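Local coordinates for protein diguanylate cyclase/phosphodiesterase (Caldicellulosiruptor saccharolyticus, PDB 3MTK) that probably acts in cyclic di-GMP turnover, likely as a cyclic-guanylate-specific phosphodiesterase, and is represented here by its GGDEF domain, at residues 71-76 and 102-107; 106-111 and 121-126. All blocks are in the same frame, centred on the assembly; numbering follows the deposited sequence.

Contact 1 (71-76 and 102-107); sequences KDIAGE and ERMLSQ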
loop_
_atom_site.group_PDB
_atom_site.type_symbol
_atom_site.label_atom_id
_atom_site.label_comp_id
_atom_site.label_asym_id
_atom_site.label_seq_id
_atom_site.Cartn_x
_atom_site.Cartn_y
_atom_site.Cartn_z
ATOM N N LYS A 71 0.661 -3.357 8.155
ATOM C CA LYS A 71 -0.232 -4.377 8.655
ATOM C C LYS A 71 -0.789 -3.942 10.016
ATOM O O LYS A 71 -1.962 -4.153 10.310
ATOM C CB LYS A 71 0.536 -5.702 8.760
ATOM C CG LYS A 71 -0.286 -6.900 9.166
ATOM C CD LYS A 71 0.135 -8.161 8.397
ATOM C CE LYS A 71 1.631 -8.478 8.508
ATOM N NZ LYS A 71 2.074 -8.848 9.878
ATOM N N ASP A 72 0.047 -3.294 10.824
ATOM C CA ASP A 72 -0.361 -2.859 12.155
ATOM C C ASP A 72 -1.371 -1.714 12.199
ATOM O O ASP A 72 -2.438 -1.850 12.798
ATOM C CB ASP A 72 0.875 -2.493 12.987
ATOM C CG ASP A 72 0.531 -2.144 14.431
ATOM O OD1 ASP A 72 0.326 -0.948 14.748
ATOM O OD2 ASP A 72 0.451 -3.081 15.254
ATOM N N ILE A 73 -1.059 -0.581 11.582
ATOM C CA ILE A 73 -2.001 0.527 11.636
ATOM C C ILE A 73 -3.194 0.257 10.730
ATOM O O ILE A 73 -4.211 0.944 10.805
ATOM C CB ILE A 73 -1.327 1.896 11.270
ATOM C CG1 ILE A 73 -1.421 2.172 9.771
ATOM C CG2 ILE A 73 0.131 1.895 11.732
ATOM C CD1 ILE A 73 -0.643 1.209 8.916
ATOM N N ALA A 74 -3.075 -0.761 9.884
ATOM C CA ALA A 74 -4.164 -1.113 8.983
ATOM C C ALA A 74 -5.335 -1.640 9.804
ATOM O O ALA A 74 -6.419 -1.056 9.816
ATOM C CB ALA A 74 -3.709 -2.165 8.001
ATOM N N GLY A 75 -5.099 -2.746 10.502
ATOM C CA GLY A 75 -6.139 -3.346 11.316
ATOM C C GLY A 75 -6.398 -4.757 10.835
ATOM O O GLY A 75 -5.822 -5.181 9.830
ATOM N N GLU A 76 -7.253 -5.489 11.542
ATOM C CA GLU A 76 -7.565 -6.860 11.150
ATOM C C GLU A 76 -8.748 -6.895 10.189
ATOM O O GLU A 76 -8.823 -7.772 9.323
ATOM C CB GLU A 76 -7.863 -7.710 12.387
ATOM C CG GLU A 76 -6.733 -7.715 13.407
ATOM C CD GLU A 76 -7.015 -8.629 14.583
ATOM O OE1 GLU A 76 -8.118 -8.522 15.163
ATOM O OE2 GLU A 76 -6.133 -9.445 14.931
ATOM N N GLU A 102 -3.608 9.826 6.388
ATOM C CA GLU A 102 -2.650 10.684 7.073
ATOM C C GLU A 102 -2.134 10.049 8.360
ATOM O O GLU A 102 -0.935 10.086 8.649
ATOM C CB GLU A 102 -3.292 12.035 7.377
ATOM C CG GLU A 102 -4.107 12.571 6.222
ATOM C CD GLU A 102 -4.509 14.008 6.420
ATOM O OE1 GLU A 102 -4.952 14.346 7.538
ATOM O OE2 GLU A 102 -4.384 14.799 5.456
ATOM N N ARG A 103 -3.043 9.466 9.129
ATOM C CA ARG A 103 -2.662 8.825 10.372
ATOM C C ARG A 103 -1.549 7.850 10.039
ATOM O O ARG A 103 -0.446 7.924 10.589
ATOM C CB ARG A 103 -3.847 8.063 10.963
ATOM C CG ARG A 103 -3.644 7.608 12.405
ATOM C CD ARG A 103 -4.760 6.671 12.825
ATOM N NE ARG A 103 -6.061 7.231 12.480
ATOM C CZ ARG A 103 -7.091 6.509 12.054
ATOM N NH1 ARG A 103 -6.969 5.196 11.927
ATOM N NH2 ARG A 103 -8.232 7.105 11.731
HETATM N N MSE A 104 -1.842 6.947 9.109
HETATM C CA MSE A 104 -0.878 5.943 8.694
HETATM C C MSE A 104 0.397 6.522 8.087
HETATM O O MSE A 104 1.492 6.018 8.335
HETATM C CB MSE A 104 -1.506 4.993 7.687
HETATM C CG MSE A 104 -0.473 4.084 7.063
HETATM SE SE MSE A 104 -1.189 2.893 5.762
HETATM C CE MSE A 104 -1.702 4.174 4.398
ATOM N N LEU A 105 0.252 7.561 7.274
ATOM C CA LEU A 105 1.410 8.177 6.644
ATOM C C LEU A 105 2.313 8.789 7.713
ATOM O O LEU A 105 3.524 8.600 7.683
ATOM C CB LEU A 105 0.967 9.258 5.652
ATOM C CG LEU A 105 2.035 9.842 4.721
ATOM C CD1 LEU A 105 2.512 8.775 3.733
ATOM C CD2 LEU A 105 1.450 11.027 3.971
ATOM N N SER A 106 1.716 9.516 8.657
ATOM C CA SER A 106 2.473 10.137 9.737
ATOM C C SER A 106 3.271 9.073 10.480
ATOM O O SER A 106 4.408 9.310 10.896
ATOM C CB SER A 106 1.538 10.835 10.719
ATOM O OG SER A 106 0.799 9.888 11.466
ATOM N N GLN A 107 2.674 7.900 10.636
ATOM C CA GLN A 107 3.335 6.796 11.313
ATOM C C GLN A 107 4.394 6.126 10.433
ATOM O O GLN A 107 5.480 5.758 10.910
ATOM C CB GLN A 107 2.288 5.779 11.758
ATOM C CG GLN A 107 1.315 6.381 12.765
ATOM C CD GLN A 107 0.159 5.462 13.085
ATOM O OE1 GLN A 107 0.346 4.378 13.641
ATOM N NE2 GLN A 107 -1.049 5.889 12.731
#

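Contact 2 (106-111 and 121-126); sequences SQLLLP and VNFNIG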
loop_
_atom_site.group_PDB
_atom_site.type_symbol
_atom_site.label_atom_id
_atom_site.label_comp_id
_atom_site.label_asym_id
_atom_site.label_seq_id
_atom_site.Cartn_x
_atom_site.Cartn_y
_atom_site.Cartn_z
ATOM N N SER A 106 1.716 9.516 8.657
ATOM C CA SER A 106 2.473 10.137 9.737
ATOM C C SER A 106 3.271 9.073 10.480
ATOM O O SER A 106 4.408 9.310 10.896
ATOM C CB SER A 106 1.538 10.835 10.719
ATOM O OG SER A 106 0.799 9.888 11.466
ATOM N N GLN A 107 2.674 7.900 10.636
ATOM C CA GLN A 107 3.335 6.796 11.313
ATOM C C GLN A 107 4.394 6.126 10.433
ATOM O O GLN A 107 5.480 5.758 10.910
ATOM C CB GLN A 107 2.288 5.779 11.758
ATOM C CG GLN A 107 1.315 6.381 12.765
ATOM C CD GLN A 107 0.159 5.462 13.085
ATOM O OE1 GLN A 107 0.346 4.378 13.641
ATOM N NE2 GLN A 107 -1.049 5.889 12.731
ATOM N N LEU A 108 4.084 5.961 9.149
ATOM C CA LEU A 108 5.036 5.351 8.227
ATOM C C LEU A 108 6.278 6.225 8.124
ATOM O O LEU A 108 7.381 5.738 7.907
ATOM C CB LEU A 108 4.410 5.181 6.847
ATOM C CG LEU A 108 3.524 3.944 6.672
ATOM C CD1 LEU A 108 2.869 3.982 5.292
ATOM C CD2 LEU A 108 4.368 2.680 6.846
ATOM N N LEU A 109 6.078 7.526 8.296
ATOM C CA LEU A 109 7.151 8.500 8.226
ATOM C C LEU A 109 8.077 8.390 9.423
ATOM O O LEU A 109 9.161 8.970 9.424
ATOM C CB LEU A 109 6.552 9.902 8.146
ATOM C CG LEU A 109 6.557 10.606 6.789
ATOM C CD1 LEU A 109 6.614 9.608 5.650
ATOM C CD2 LEU A 109 5.336 11.486 6.699
ATOM N N LEU A 110 7.646 7.648 10.441
ATOM C CA LEU A 110 8.443 7.452 11.653
ATOM C C LEU A 110 9.635 6.541 11.351
ATOM O O LEU A 110 9.520 5.591 10.580
ATOM C CB LEU A 110 7.580 6.845 12.774
ATOM C CG LEU A 110 7.065 7.793 13.860
ATOM C CD1 LEU A 110 6.449 9.020 13.244
ATOM C CD2 LEU A 110 6.067 7.073 14.722
ATOM N N PRO A 111 10.789 6.814 11.970
ATOM C CA PRO A 111 12.013 6.032 11.764
ATOM C C PRO A 111 11.851 4.525 11.932
ATOM O O PRO A 111 10.909 4.050 12.566
ATOM C CB PRO A 111 12.974 6.612 12.803
ATOM C CG PRO A 111 12.472 8.026 12.997
ATOM C CD PRO A 111 10.983 7.830 13.018
ATOM N N VAL A 121 12.269 6.778 5.554
ATOM C CA VAL A 121 11.922 6.675 4.149
ATOM C C VAL A 121 10.728 7.539 3.835
ATOM O O VAL A 121 9.991 7.931 4.726
ATOM C CB VAL A 121 11.554 5.246 3.761
ATOM C CG1 VAL A 121 12.793 4.384 3.716
ATOM C CG2 VAL A 121 10.548 4.704 4.754
ATOM N N ASN A 122 10.546 7.820 2.554
ATOM C CA ASN A 122 9.434 8.622 2.079
ATOM C C ASN A 122 8.459 7.735 1.346
ATOM O O ASN A 122 8.829 6.655 0.888
ATOM C CB ASN A 122 9.939 9.709 1.149
ATOM C CG ASN A 122 10.640 10.802 1.899
ATOM O OD1 ASN A 122 11.532 11.465 1.372
ATOM N ND2 ASN A 122 10.231 11.007 3.146
ATOM N N PHE A 123 7.214 8.198 1.245
ATOM C CA PHE A 123 6.158 7.443 0.584
ATOM C C PHE A 123 5.271 8.363 -0.232
ATOM O O PHE A 123 5.454 9.577 -0.250
ATOM C CB PHE A 123 5.248 6.746 1.613
ATOM C CG PHE A 123 5.975 5.853 2.601
ATOM C CD1 PHE A 123 6.688 6.398 3.663
ATOM C CD2 PHE A 123 5.920 4.478 2.475
ATOM C CE1 PHE A 123 7.336 5.582 4.587
ATOM C CE2 PHE A 123 6.562 3.651 3.395
ATOM C CZ PHE A 123 7.271 4.206 4.453
ATOM N N ASN A 124 4.302 7.748 -0.899
ATOM C CA ASN A 124 3.284 8.434 -1.673
ATOM C C ASN A 124 2.103 7.481 -1.666
ATOM O O ASN A 124 2.279 6.251 -1.628
ATOM C CB ASN A 124 3.756 8.744 -3.087
ATOM C CG ASN A 124 4.320 10.157 -3.201
ATOM O OD1 ASN A 124 3.584 11.151 -3.058
ATOM N ND2 ASN A 124 5.624 10.257 -3.434
ATOM N N ILE A 125 0.902 8.043 -1.663
ATOM C CA ILE A 125 -0.293 7.229 -1.599
ATOM C C ILE A 125 -1.359 7.591 -2.616
ATOM O O ILE A 125 -1.708 8.759 -2.778
ATOM C CB ILE A 125 -0.898 7.294 -0.181
ATOM C CG1 ILE A 125 -0.040 6.459 0.769
ATOM C CG2 ILE A 125 -2.328 6.808 -0.187
ATOM C CD1 ILE A 125 -0.497 6.511 2.230
ATOM N N GLY A 126 -1.858 6.568 -3.299
ATOM C CA GLY A 126 -2.911 6.754 -4.274
ATOM C C GLY A 126 -4.072 5.914 -3.780
ATOM O O GLY A 126 -3.888 4.736 -3.448
HETATM O O HOH W 1 10.779 9.430 7.418
#

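Contact 1 (71-76 and 102-107)
Ile73, in the last turn of helix 56-74, points its side chain at helix 97-108 and lies between Met104 and Gln107, one helical turn apart. Its first torsion, measured to CG1, is 90°, which leaves CG2 roughly anti to the carbonyl carbon; CG2 goes to Gln107, CG1 and CD1 to Met104. CG1 and CD1 of Ile73 both lie 3.4 Å from CG of Met104, tighter than usual van der Waals contact, and CD1 is 3.6 Å from its SE. The two side chains run at about a right angle. Met104, a selenomethionine, holds CG anti to its own backbone N (chi1 170°), and with chi2 also extended the CB-CG-SE chain passes across the ethyl branch; the bend at chi3 (67°) then carries the methyl away toward the sheet.

CG2 of Ile73 lies 3.1 Å from OE1 of Gln107, the two side chains sliding past each other in opposite directions. The rotation of that amide is partly set by a weak bond from Gln107 NE2 to Arg103 O (3.0 Å), which leaves OE1 on the isoleucine side. Trimming Ile73 to an alanine takes the CG2 methyl from Gln107 OE1 and would probably open a gap beside Met104 CG and SE.

With 173 Å² buried, this is side-chain packing between two helices on one face of the central sheet, as expected for the βαββαβ core of a GGDEF domain.

Contact 2 (106-111 and 121-126)
Leu108 sets its CB over one face of the Phe123 ring, 4.0 Å from the ring centroid and 22° off the normal, as a CH-pi contact requires. Phe123 holds CG anti to its carbonyl carbon (chi1 -55°), which carries the ring to that CB. CB is displaced toward the rim, 3.7 Å from CE1 of Phe123, and Leu108 O is 3.3 Å from the same CE1.

Leu109 follows, with CB directed away from the strand, but its CD1 returns to the ring edge, 3.8 Å from CD1 of Phe123 and close to the ring plane. A water joins the main chains, donating to Leu109 O (2.6 Å) and Val121 O (3.2 Å).

Leu110 N donates a hydrogen bond to Gln107 O, while the carbonyls of Gln107, Leu110 and Pro111 accept hydrogen bonds from the Arg69 guanidinium, tying this exit to helix 56-74. Toward strand 37-44, Phe123 touches Val44 and Leu108 touches Leu42; Phe123 also packs on Leu105 of helix 97-108, and Leu108 on Ile70 of helix 56-74. The C-terminal part of helix 97-108 thus packs on the first part of strand 123-129, with strand 37-44 and helix 56-74 flanking the contact.

How the contacts relate
Helix 97-108 serves both contacts, and Ser106 and Gln107 belong to both segment pairs. Contact 1 joins this helix to helix 56-74 and is only partly buried: a selenomethionine lies on its inner side and a glutamine amide on its outer one, so apolar packing gives way to a polar group. Contact 2 joins the helix end to strand 123-129; three of its four touching residues are buried, and it pairs aromatic packing with a water between carbonyls. Their centres are 10 Å apart, yet they meet directly, Met104 CE lying 3.4 Å from Ile125 CD1. Helix-helix and helix-sheet packing are thereby continuous through one helix.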